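Local coordinates for transcriptional regulator (Streptococcus dysgalactiae, PDB 6W1A), which binds DNA through a helix-turn-helix domain as the receptor of SHP peptide pheromones, and probably regulates transcription in response to them, at a contact of chain A with DNA and the interface of chains A and B. Residues are numbered along the deposited sequence; one frame, centred on the assembly and turned at random. Chains: chain A/B, Transcriptional regulator.

Contact 1: a contact of chain A with DNA. Residues chain A 28-32, 35. With nucleotides of chain D; nucleotides of chain C.
The recognition helix of the helix-turn-helix domain, helix 32-36, and the loop leading into it (28-31) read bases and grip one strand of the DNA here. A:Lys30 leaves the loop with CG in the crowded position between backbone N and carbonyl carbon (chi1 42°), bends at chi2, and then runs out nearly straight. Its ammonium thereby reaches the major-groove edges of two adjacent guanines. NZ of A:Lys30 bonds N7 of DG20 of chain C at 3.0 Å. NZ of A:Lys30 also bonds O6 of DG20 at 2.6 Å, and N7 of DG19 of chain C at 3.0 Å. The cytosine paired with DG20 is read as well: the exocyclic amine N4 of DC9 of chain D donates to the hydroxyl OG of A:Ser31 at 2.9 Å.

A:Arg35 also starts from the crowded position (chi1 64°) and bends at chi2. One face of its guanidinium lies against the C7 methyl of DT17 of chain C, and NH2 of A:Arg35 sits over the thymine ring, 3.4 Å from the ring centroid, in a cation-pi contact. NH2 of A:Arg35 donates to N7 of DG18 of chain C at 3.0 Å, tilted somewhat from the guanidinium plane, while NH1 makes a weak bond to O6. NE of A:Arg35 meets a carbonyl lone pair of A:Gln32 OE1 in plane at 2.5 Å, which should help fix the rotation of the guanidinium. Backbone N of A:Ser29 donates to the phosphate oxygen OP2 of DG18.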
loop_
_atom_site.group_PDB
_atom_site.type_symbol
_atom_site.label_atom_id
_atom_site.label_comp_id
_atom_site.label_asym_id
_atom_site.label_seq_id
_atom_site.Cartn_x
_atom_site.Cartn_y
_atom_site.Cartn_z
ATOM N N LEU A 28 23.568 -20.456 4.015
ATOM C CA LEU A 28 23.587 -20.249 5.457
ATOM C C LEU A 28 23.478 -21.583 6.189
ATOM O O LEU A 28 22.850 -22.528 5.708
ATOM C CB LEU A 28 22.488 -19.262 5.884
ATOM C CG LEU A 28 22.255 -19.046 7.377
ATOM C CD1 LEU A 28 23.140 -17.929 7.887
ATOM C CD2 LEU A 28 20.806 -18.692 7.584
ATOM N N SER A 29 24.152 -21.656 7.333
ATOM C CA SER A 29 24.059 -22.790 8.243
ATOM C C SER A 29 22.613 -23.202 8.494
ATOM O O SER A 29 21.679 -22.405 8.368
ATOM C CB SER A 29 24.692 -22.416 9.587
ATOM O OG SER A 29 26.008 -21.910 9.457
ATOM N N LYS A 30 22.428 -24.480 8.826
ATOM C CA LYS A 30 21.188 -24.888 9.478
ATOM C C LYS A 30 21.237 -24.650 10.986
ATOM O O LYS A 30 20.197 -24.690 11.651
ATOM C CB LYS A 30 20.864 -26.364 9.161
ATOM C CG LYS A 30 22.038 -27.341 9.190
ATOM C CD LYS A 30 22.431 -27.686 10.602
ATOM C CE LYS A 30 23.844 -28.212 10.693
ATOM N NZ LYS A 30 24.232 -28.387 12.120
ATOM N N SER A 31 22.428 -24.425 11.551
ATOM C CA SER A 31 22.544 -24.108 12.972
ATOM C C SER A 31 22.532 -22.622 13.266
ATOM O O SER A 31 22.009 -22.237 14.315
ATOM C CB SER A 31 23.821 -24.709 13.586
ATOM O OG SER A 31 23.730 -24.786 14.995
ATOM N N GLN A 32 23.127 -21.793 12.399
ATOM C CA GLN A 32 23.111 -20.354 12.633
ATOM C C GLN A 32 21.683 -19.852 12.750
ATOM O O GLN A 32 21.394 -18.967 13.564
ATOM C CB GLN A 32 23.836 -19.624 11.506
ATOM C CG GLN A 32 25.317 -19.408 11.737
ATOM C CD GLN A 32 25.588 -18.230 12.641
ATOM O OE1 GLN A 32 25.485 -18.338 13.863
ATOM N NE2 GLN A 32 25.946 -17.098 12.050
ATOM N N ARG A 35 20.703 -20.326 16.388
ATOM C CA ARG A 35 21.226 -19.387 17.367
ATOM C C ARG A 35 20.952 -17.940 16.983
ATOM O O ARG A 35 20.950 -17.073 17.863
ATOM C CB ARG A 35 22.727 -19.618 17.590
ATOM C CG ARG A 35 23.622 -19.381 16.391
ATOM C CD ARG A 35 24.824 -20.311 16.451
ATOM N NE ARG A 35 25.497 -20.428 15.162
ATOM C CZ ARG A 35 26.413 -21.349 14.877
ATOM N NH1 ARG A 35 26.756 -22.255 15.786
ATOM N NH2 ARG A 35 26.976 -21.376 13.675
ATOM P P DC D 9 21.336 -25.086 24.418
ATOM O OP1 DC D 9 20.919 -24.931 25.831
ATOM O OP2 DC D 9 21.580 -23.891 23.580
ATOM O "O5'" DC D 9 22.660 -25.980 24.340
ATOM C "C5'" DC D 9 22.665 -27.287 24.893
ATOM C "C4'" DC D 9 23.854 -28.081 24.386
ATOM O "O4'" DC D 9 23.732 -28.279 22.953
ATOM C "C3'" DC D 9 25.218 -27.421 24.614
ATOM O "O3'" DC D 9 26.107 -28.349 25.231
ATOM C "C2'" DC D 9 25.681 -27.043 23.203
ATOM C "C1'" DC D 9 24.993 -28.103 22.362
ATOM N N1 DC D 9 24.804 -27.714 20.934
ATOM C C2 DC D 9 25.322 -28.530 19.925
ATOM O O2 DC D 9 25.929 -29.558 20.238
ATOM N N3 DC D 9 25.151 -28.167 18.629
ATOM C C4 DC D 9 24.491 -27.048 18.331
ATOM N N4 DC D 9 24.346 -26.735 17.037
ATOM C C5 DC D 9 23.952 -26.200 19.347
ATOM C C6 DC D 9 24.131 -26.567 20.623
ATOM P P DG C 16 27.775 -12.303 16.354
ATOM O OP1 DG C 16 28.289 -10.921 16.215
ATOM O OP2 DG C 16 26.344 -12.475 16.679
ATOM O "O5'" DG C 16 28.109 -13.109 15.009
ATOM C "C5'" DG C 16 28.099 -12.420 13.773
ATOM C "C4'" DG C 16 28.887 -13.172 12.727
ATOM O "O4'" DG C 16 30.047 -13.779 13.351
ATOM C "C3'" DG C 16 28.125 -14.314 12.044
ATOM O "O3'" DG C 16 28.384 -14.312 10.634
ATOM C "C2'" DG C 16 28.696 -15.557 12.717
ATOM C "C1'" DG C 16 30.131 -15.122 12.938
ATOM N N9 DG C 16 30.835 -15.900 13.958
ATOM C C8 DG C 16 30.705 -15.796 15.324
ATOM N N7 DG C 16 31.465 -16.626 15.983
ATOM C C5 DG C 16 32.140 -17.327 14.991
ATOM C C6 DG C 16 33.101 -18.360 15.100
ATOM O O6 DG C 16 33.562 -18.874 16.131
ATOM N N1 DG C 16 33.534 -18.794 13.844
ATOM C C2 DG C 16 33.091 -18.289 12.640
ATOM N N2 DG C 16 33.618 -18.833 11.533
ATOM N N3 DG C 16 32.193 -17.320 12.528
ATOM C C4 DG C 16 31.762 -16.890 13.740
ATOM P P DT C 17 27.391 -15.085 9.630
ATOM O OP1 DT C 17 27.529 -14.499 8.277
ATOM O OP2 DT C 17 26.063 -15.147 10.282
ATOM O "O5'" DT C 17 27.990 -16.565 9.565
ATOM C "C5'" DT C 17 29.202 -16.800 8.852
ATOM C "C4'" DT C 17 29.636 -18.249 8.973
ATOM O "O4'" DT C 17 30.166 -18.494 10.292
ATOM C "C3'" DT C 17 28.519 -19.282 8.773
ATOM O "O3'" DT C 17 28.724 -19.996 7.552
ATOM C "C2'" DT C 17 28.621 -20.204 10.004
ATOM C "C1'" DT C 17 29.992 -19.855 10.571
ATOM N N1 DT C 17 30.116 -20.072 12.046
ATOM C C2 DT C 17 30.962 -21.056 12.509
ATOM O O2 DT C 17 31.624 -21.768 11.774
ATOM N N3 DT C 17 31.009 -21.179 13.872
ATOM C C4 DT C 17 30.309 -20.432 14.801
ATOM O O4 DT C 17 30.417 -20.617 16.011
ATOM C C5 DT C 17 29.439 -19.417 14.251
ATOM C C7 DT C 17 28.628 -18.546 15.166
ATOM C C6 DT C 17 29.385 -19.287 12.915
ATOM P P DG C 18 27.534 -20.871 6.912
ATOM O OP1 DG C 18 27.552 -20.691 5.443
ATOM O OP2 DG C 18 26.309 -20.567 7.676
ATOM O "O5'" DG C 18 27.949 -22.380 7.239
ATOM C "C5'" DG C 18 29.037 -22.978 6.542
ATOM C "C4'" DG C 18 29.520 -24.228 7.254
ATOM O "O4'" DG C 18 29.710 -23.945 8.656
ATOM C "C3'" DG C 18 28.564 -25.423 7.191
ATOM O "O3'" DG C 18 29.163 -26.477 6.447
ATOM C "C2'" DG C 18 28.345 -25.819 8.662
ATOM C "C1'" DG C 18 29.499 -25.126 9.370
ATOM N N9 DG C 18 29.213 -24.785 10.759
ATOM C C8 DG C 18 28.139 -24.072 11.230
ATOM N N7 DG C 18 28.141 -23.924 12.526
ATOM C C5 DG C 18 29.292 -24.579 12.942
ATOM C C6 DG C 18 29.822 -24.751 14.244
ATOM O O6 DG C 18 29.359 -24.343 15.320
ATOM N N1 DG C 18 31.010 -25.480 14.225
ATOM C C2 DG C 18 31.610 -25.979 13.090
ATOM N N2 DG C 18 32.754 -26.657 13.271
ATOM N N3 DG C 18 31.123 -25.823 11.863
ATOM C C4 DG C 18 29.965 -25.115 11.866
ATOM P P DG C 19 28.299 -27.762 6.016
ATOM O OP1 DG C 19 28.776 -28.183 4.676
ATOM O OP2 DG C 19 26.869 -27.435 6.213
ATOM O "O5'" DG C 19 28.689 -28.874 7.107
ATOM C "C5'" DG C 19 29.985 -29.470 7.090
ATOM C "C4'" DG C 19 30.247 -30.245 8.370
ATOM O "O4'" DG C 19 30.049 -29.378 9.516
ATOM C "C3'" DG C 19 29.344 -31.466 8.594
ATOM O "O3'" DG C 19 30.139 -32.619 8.895
ATOM C "C2'" DG C 19 28.473 -31.060 9.786
ATOM C "C1'" DG C 19 29.390 -30.101 10.523
ATOM N N9 DG C 19 28.672 -29.167 11.384
ATOM C C8 DG C 19 27.618 -28.358 11.028
ATOM N N7 DG C 19 27.165 -27.630 12.010
ATOM C C5 DG C 19 27.966 -27.979 13.089
ATOM C C6 DG C 19 27.945 -27.514 14.427
ATOM O O6 DG C 19 27.190 -26.675 14.936
ATOM N N1 DG C 19 28.929 -28.125 15.201
ATOM C C2 DG C 19 29.820 -29.066 14.743
ATOM N N2 DG C 19 30.695 -29.540 15.643
ATOM N N3 DG C 19 29.851 -29.513 13.490
ATOM C C4 DG C 19 28.898 -28.926 12.723
ATOM P P DG C 20 29.462 -34.074 9.010
ATOM O OP1 DG C 20 30.461 -35.050 8.526
ATOM O OP2 DG C 20 28.126 -34.014 8.374
ATOM O "O5'" DG C 20 29.250 -34.283 10.584
ATOM C "C5'" DG C 20 30.375 -34.291 11.453
ATOM C "C4'" DG C 20 29.945 -34.300 12.911
ATOM O "O4'" DG C 20 29.292 -33.046 13.243
ATOM C "C3'" DG C 20 28.956 -35.408 13.301
ATOM O "O3'" DG C 20 29.376 -36.021 14.515
ATOM C "C2'" DG C 20 27.641 -34.651 13.492
ATOM C "C1'" DG C 20 28.154 -33.327 14.020
ATOM N N9 DG C 20 27.204 -32.227 13.890
ATOM C C8 DG C 20 26.498 -31.862 12.770
ATOM N N7 DG C 20 25.721 -30.831 12.960
ATOM C C5 DG C 20 25.927 -30.491 14.292
ATOM C C6 DG C 20 25.359 -29.453 15.072
ATOM O O6 DG C 20 24.532 -28.594 14.727
ATOM N N1 DG C 20 25.846 -29.464 16.379
ATOM C C2 DG C 20 26.763 -30.366 16.867
ATOM N N2 DG C 20 27.114 -30.223 18.152
ATOM N N3 DG C 20 27.300 -31.341 16.149
ATOM C C4 DG C 20 26.838 -31.343 14.876
#

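Contact 2: the interface of chains A and B. Residues chain A 12, 61, 64-65; chain B 139, 141-142, 172-174, 180.
Chain A presents helix 59-66, helical at A:Glu61, to chain B where extended B:Gly141 leads into helix 142-150; the extended segment 172-174 also meets helix 59-66. The patch is part of a two-fold symmetric interface. In the deposited assembly, which probably reflects the dimer, the DNA-binding domain of one chain docks on the C-terminal domain of the other, an arrangement consistent with a domain swap.

A:Glu61 carries the contact. CG is anti to the carbonyl carbon (chi1 -70°) and the chain stays extended beyond it, delivering the carboxylate tip to the start of helix 142-150. There OE2 of A:Glu61 accepts the backbone N-H of B:Tyr142 (N to OE2 2.5 Å) on its syn lone pair, the bond fairly straight. The amide ND2 of B:Asn180 donates to OE2 of A:Glu61 at 2.7 Å, from above the carboxylate plane but within its own amide plane; the side chains cross at about a right angle, with carboxylate and amide planes 66° apart. Two donors thus grip OE2, and the helix start probably stabilises its negative charge.

Further along, A:Thr65 and B:Gln139 meet tip to tip. B:Gln139 is extended (chi1 -178°), bringing CD to 3.8 Å from the methyl CG2 of A:Thr65, and A:Leu12 crosses this chain obliquely. A:Ser64 packs its CB against CB of B:Ser174 at 3.9 Å. The hydroxyl OG1 of A:Thr65 turns back into its own helix, donating to the carbonyl O of A:Glu61 at 2.5 Å from above the carbonyl plane.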
loop_
_atom_site.group_PDB
_atom_site.type_symbol
_atom_site.label_atom_id
_atom_site.label_comp_id
_atom_site.label_asym_id
_atom_site.label_seq_id
_atom_site.Cartn_x
_atom_site.Cartn_y
_atom_site.Cartn_z
ATOM N N LEU A 12 7.569 -16.370 13.162
ATOM C CA LEU A 12 7.031 -16.451 11.809
ATOM C C LEU A 12 7.297 -17.821 11.195
ATOM O O LEU A 12 6.461 -18.349 10.451
ATOM C CB LEU A 12 7.631 -15.343 10.946
ATOM C CG LEU A 12 7.084 -13.941 11.218
ATOM C CD1 LEU A 12 7.481 -12.989 10.103
ATOM C CD2 LEU A 12 5.567 -13.973 11.392
ATOM N N GLU A 61 6.696 -7.284 5.363
ATOM C CA GLU A 61 5.922 -7.914 6.429
ATOM C C GLU A 61 6.802 -8.283 7.614
ATOM O O GLU A 61 6.380 -8.160 8.769
ATOM C CB GLU A 61 5.219 -9.171 5.918
ATOM C CG GLU A 61 4.079 -8.953 4.960
ATOM C CD GLU A 61 3.562 -10.263 4.408
ATOM O OE1 GLU A 61 4.204 -11.304 4.645
ATOM O OE2 GLU A 61 2.525 -10.254 3.723
ATOM N N SER A 64 7.675 -5.396 9.850
ATOM C CA SER A 64 6.427 -4.914 10.426
ATOM C C SER A 64 5.662 -6.056 11.084
ATOM O O SER A 64 4.428 -6.075 11.063
ATOM C CB SER A 64 5.564 -4.181 9.399
ATOM O OG SER A 64 4.575 -5.014 8.847
ATOM N N THR A 65 6.386 -7.100 11.497
ATOM C CA THR A 65 5.927 -8.014 12.531
ATOM C C THR A 65 6.877 -8.067 13.720
ATOM O O THR A 65 6.452 -8.477 14.805
ATOM C CB THR A 65 5.726 -9.433 11.975
ATOM O OG1 THR A 65 5.235 -9.341 10.637
ATOM C CG2 THR A 65 4.678 -10.165 12.799
ATOM N N GLN B 139 -0.320 -16.816 11.155
ATOM C CA GLN B 139 -0.449 -15.413 10.777
ATOM C C GLN B 139 -0.403 -15.308 9.258
ATOM O O GLN B 139 0.629 -15.593 8.642
ATOM C CB GLN B 139 0.650 -14.567 11.419
ATOM C CG GLN B 139 0.548 -13.081 11.097
ATOM C CD GLN B 139 1.690 -12.267 11.684
ATOM O OE1 GLN B 139 2.413 -11.579 10.961
ATOM N NE2 GLN B 139 1.853 -12.339 13.002
ATOM N N GLY B 141 -0.025 -13.866 5.648
ATOM C CA GLY B 141 0.668 -12.801 4.953
ATOM C C GLY B 141 0.253 -12.725 3.497
ATOM O O GLY B 141 -0.674 -13.422 3.065
ATOM N N TYR B 142 0.967 -11.908 2.720
ATOM C CA TYR B 142 0.660 -11.743 1.302
ATOM C C TYR B 142 0.619 -13.080 0.571
ATOM O O TYR B 142 -0.230 -13.290 -0.304
ATOM C CB TYR B 142 1.697 -10.819 0.667
ATOM C CG TYR B 142 1.487 -10.525 -0.797
ATOM C CD1 TYR B 142 0.612 -9.521 -1.204
ATOM C CD2 TYR B 142 2.181 -11.233 -1.777
ATOM C CE1 TYR B 142 0.422 -9.240 -2.544
ATOM C CE2 TYR B 142 1.996 -10.959 -3.121
ATOM C CZ TYR B 142 1.114 -9.964 -3.500
ATOM O OH TYR B 142 0.928 -9.687 -4.837
ATOM N N ALA B 172 -1.503 -9.789 8.581
ATOM C CA ALA B 172 -0.402 -8.881 8.887
ATOM C C ALA B 172 -0.840 -7.426 8.756
ATOM O O ALA B 172 -1.370 -7.013 7.721
ATOM C CB ALA B 172 0.787 -9.160 7.967
ATOM N N TYR B 173 -0.554 -6.646 9.799
ATOM C CA TYR B 173 -1.107 -5.318 10.033
ATOM C C TYR B 173 0.012 -4.288 10.132
ATOM O O TYR B 173 0.984 -4.504 10.862
ATOM C CB TYR B 173 -1.863 -5.312 11.370
ATOM C CG TYR B 173 -3.373 -5.364 11.353
ATOM C CD1 TYR B 173 -4.125 -4.347 10.782
ATOM C CD2 TYR B 173 -4.048 -6.413 11.970
ATOM C CE1 TYR B 173 -5.509 -4.391 10.799
ATOM C CE2 TYR B 173 -5.424 -6.466 11.990
ATOM C CZ TYR B 173 -6.151 -5.454 11.405
ATOM O OH TYR B 173 -7.526 -5.509 11.425
ATOM N N SER B 174 -0.126 -3.174 9.409
ATOM C CA SER B 174 0.713 -1.996 9.633
ATOM C C SER B 174 0.142 -0.815 8.861
ATOM O O SER B 174 -0.433 -0.992 7.784
ATOM C CB SER B 174 2.168 -2.239 9.223
ATOM O OG SER B 174 2.379 -1.968 7.849
ATOM N N ASN B 180 -1.846 -5.486 2.144
ATOM C CA ASN B 180 -2.409 -6.713 2.695
ATOM C C ASN B 180 -3.808 -6.472 3.235
ATOM O O ASN B 180 -4.711 -7.288 3.019
ATOM C CB ASN B 180 -1.505 -7.271 3.792
ATOM C CG ASN B 180 -0.304 -7.997 3.241
ATOM O OD1 ASN B 180 -0.128 -8.106 2.025
ATOM N ND2 ASN B 180 0.535 -8.502 4.132
#

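Contact 3: a contact of chain A with DNA. Residues chain A 10, 13, 34, 38. With nucleotides of chain D.
Helix 5-15 of the helix-turn-helix domain, with A:Ser34 of the recognition helix and A:Arg38 just beyond that helix, faces the backbone of chain D along three successive phosphates, from DT7 to DC9. The arginines give this patch its charge and probably offset the charge of successive phosphates.

A:Arg10 makes a two-nitrogen, end-on grip. Its CG is anti to the backbone N (chi1 169°) and the chain bends at chi3, so that the guanidinium meets the DT8 phosphate. NH1 of A:Arg10 donates to OP2 of DT8 of chain D at 2.9 Å. NH2 of A:Arg10 donates to OP1 of DT8 at 2.7 Å, both oxygens lying close to the guanidinium plane; this two-pronged salt bridge holds group and phosphate in register. The hydroxyl OG of A:Ser34 lies at the edge of the same guanidinium, in plane, and points toward the DT8 phosphate, while CB of A:Ser34 packs against the thymine methyl C7 of DT8 at 3.6 Å.

One turn along helix 5-15, A:Arg13 bends at both chi2 and chi3 to bring NH2 beside OP1 of DT7. The pair is a salt bridge, but the N-H points elsewhere, so the attraction is probably mainly electrostatic.

A:Arg38 approaches beside A:Arg10, toward the DC9 end, and spans two phosphates, with CG anti to the carbonyl carbon (chi1 -61°) and a bend at chi3. NE of A:Arg38 lies 3.7 Å from OP1 of DT8, and its NH2 donates to OP2 of DC9 at 2.5 Å, tilted from the guanidinium plane.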
loop_
_atom_site.group_PDB
_atom_site.type_symbol
_atom_site.label_atom_id
_atom_site.label_comp_id
_atom_site.label_asym_id
_atom_site.label_seq_id
_atom_site.Cartn_x
_atom_site.Cartn_y
_atom_site.Cartn_z
ATOM N N ARG A 10 11.718 -16.567 14.339
ATOM C CA ARG A 10 11.309 -17.853 14.892
ATOM C C ARG A 10 9.792 -17.964 14.963
ATOM O O ARG A 10 9.224 -19.014 14.638
ATOM C CB ARG A 10 11.912 -18.039 16.283
ATOM C CG ARG A 10 11.340 -19.222 17.046
ATOM C CD ARG A 10 12.369 -19.815 17.986
ATOM N NE ARG A 10 13.485 -20.414 17.263
ATOM C CZ ARG A 10 14.436 -21.140 17.839
ATOM N NH1 ARG A 10 15.421 -21.651 17.110
ATOM N NH2 ARG A 10 14.402 -21.349 19.148
ATOM N N ARG A 13 8.455 -18.412 11.496
ATOM C CA ARG A 13 8.800 -19.701 10.910
ATOM C C ARG A 13 8.003 -20.827 11.550
ATOM O O ARG A 13 7.522 -21.728 10.855
ATOM C CB ARG A 13 10.299 -19.959 11.080
ATOM C CG ARG A 13 10.813 -21.180 10.348
ATOM C CD ARG A 13 11.938 -21.887 11.097
ATOM N NE ARG A 13 11.431 -22.774 12.143
ATOM C CZ ARG A 13 11.887 -22.806 13.392
ATOM N NH1 ARG A 13 12.878 -22.010 13.758
ATOM N NH2 ARG A 13 11.364 -23.647 14.272
ATOM N N SER A 34 19.386 -21.401 14.126
ATOM C CA SER A 34 18.945 -21.756 15.472
ATOM C C SER A 34 19.453 -20.760 16.508
ATOM O O SER A 34 18.717 -20.375 17.423
ATOM C CB SER A 34 19.396 -23.178 15.809
ATOM O OG SER A 34 18.768 -23.658 16.986
ATOM N N ARG A 38 17.754 -17.309 18.642
ATOM C CA ARG A 38 17.812 -17.229 20.095
ATOM C C ARG A 38 18.621 -16.032 20.578
ATOM O O ARG A 38 19.045 -16.001 21.738
ATOM C CB ARG A 38 18.388 -18.520 20.675
ATOM C CG ARG A 38 17.575 -19.761 20.361
ATOM C CD ARG A 38 18.279 -21.012 20.865
ATOM N NE ARG A 38 18.037 -21.232 22.288
ATOM C CZ ARG A 38 18.934 -21.734 23.128
ATOM N NH1 ARG A 38 18.625 -21.898 24.407
ATOM N NH2 ARG A 38 20.139 -22.064 22.690
ATOM P P DT D 7 12.800 -27.095 14.344
ATOM O OP1 DT D 7 11.788 -26.023 14.481
ATOM O OP2 DT D 7 13.581 -27.216 13.091
ATOM O "O5'" DT D 7 13.811 -26.982 15.576
ATOM C "C5'" DT D 7 13.321 -27.147 16.905
ATOM C "C4'" DT D 7 14.464 -27.329 17.891
ATOM O "O4'" DT D 7 15.208 -28.528 17.570
ATOM C "C3'" DT D 7 15.485 -26.187 17.920
ATOM O "O3'" DT D 7 15.496 -25.581 19.211
ATOM C "C2'" DT D 7 16.827 -26.863 17.593
ATOM C "C1'" DT D 7 16.552 -28.323 17.912
ATOM N N1 DT D 7 17.398 -29.280 17.126
ATOM C C2 DT D 7 18.296 -30.089 17.790
ATOM O O2 DT D 7 18.443 -30.073 19.002
ATOM N N3 DT D 7 19.019 -30.925 16.980
ATOM C C4 DT D 7 18.939 -31.033 15.604
ATOM O O4 DT D 7 19.632 -31.822 14.966
ATOM C C5 DT D 7 17.982 -30.156 14.969
ATOM C C7 DT D 7 17.809 -30.185 13.478
ATOM C C6 DT D 7 17.266 -29.331 15.751
ATOM P P DT D 8 16.438 -24.313 19.509
ATOM O OP1 DT D 8 15.669 -23.394 20.377
ATOM O OP2 DT D 8 17.019 -23.843 18.231
ATOM O "O5'" DT D 8 17.631 -24.925 20.377
ATOM C "C5'" DT D 8 17.339 -25.619 21.584
ATOM C "C4'" DT D 8 18.529 -26.441 22.028
ATOM O "O4'" DT D 8 18.922 -27.335 20.959
ATOM C "C3'" DT D 8 19.776 -25.626 22.382
ATOM O "O3'" DT D 8 20.225 -25.979 23.679
ATOM C "C2'" DT D 8 20.796 -26.011 21.301
ATOM C "C1'" DT D 8 20.320 -27.397 20.908
ATOM N N1 DT D 8 20.727 -27.816 19.536
ATOM C C2 DT D 8 21.564 -28.894 19.395
ATOM O O2 DT D 8 22.000 -29.527 20.342
ATOM N N3 DT D 8 21.882 -29.207 18.098
ATOM C C4 DT D 8 21.453 -28.565 16.953
ATOM O O4 DT D 8 21.792 -28.922 15.828
ATOM C C5 DT D 8 20.575 -27.443 17.172
ATOM C C7 DT D 8 20.047 -26.673 16.002
ATOM C C6 DT D 8 20.255 -27.124 18.439
ATOM P P DC D 9 21.336 -25.086 24.418
ATOM O OP1 DC D 9 20.919 -24.931 25.831
ATOM O OP2 DC D 9 21.580 -23.891 23.580
ATOM O "O5'" DC D 9 22.660 -25.980 24.340
ATOM C "C5'" DC D 9 22.665 -27.287 24.893
ATOM C "C4'" DC D 9 23.854 -28.081 24.386
ATOM O "O4'" DC D 9 23.732 -28.279 22.953
ATOM C "C3'" DC D 9 25.218 -27.421 24.614
ATOM O "O3'" DC D 9 26.107 -28.349 25.231
ATOM C "C2'" DC D 9 25.681 -27.043 23.203
ATOM C "C1'" DC D 9 24.993 -28.103 22.362
ATOM N N1 DC D 9 24.804 -27.714 20.934
ATOM C C2 DC D 9 25.322 -28.530 19.925
ATOM O O2 DC D 9 25.929 -29.558 20.238
ATOM N N3 DC D 9 25.151 -28.167 18.629
ATOM C C4 DC D 9 24.491 -27.048 18.331
ATOM N N4 DC D 9 24.346 -26.735 17.037
ATOM C C5 DC D 9 23.952 -26.200 19.347
ATOM C C6 DC D 9 24.131 -26.567 20.623
#

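Contacts 1 and 3 are two sides of one DNA-binding surface, their C-alpha centres about 10 Å apart. They share helix 32-36, which turns one set of side chains to the bases and A:Ser34 to the backbone, and DC9 of chain D, touched at its base in contact 1 and at its phosphate in contact 3. The C-alpha centre of contact 2 lies about 24 Å from that of contact 1 and about 17 Å from that of contact 3. Helix 5-15 links it to contact 3, since A:Leu12 faces chain B between A:Arg10 and A:Arg13. Docking on the partner may therefore help place the DNA-binding domains.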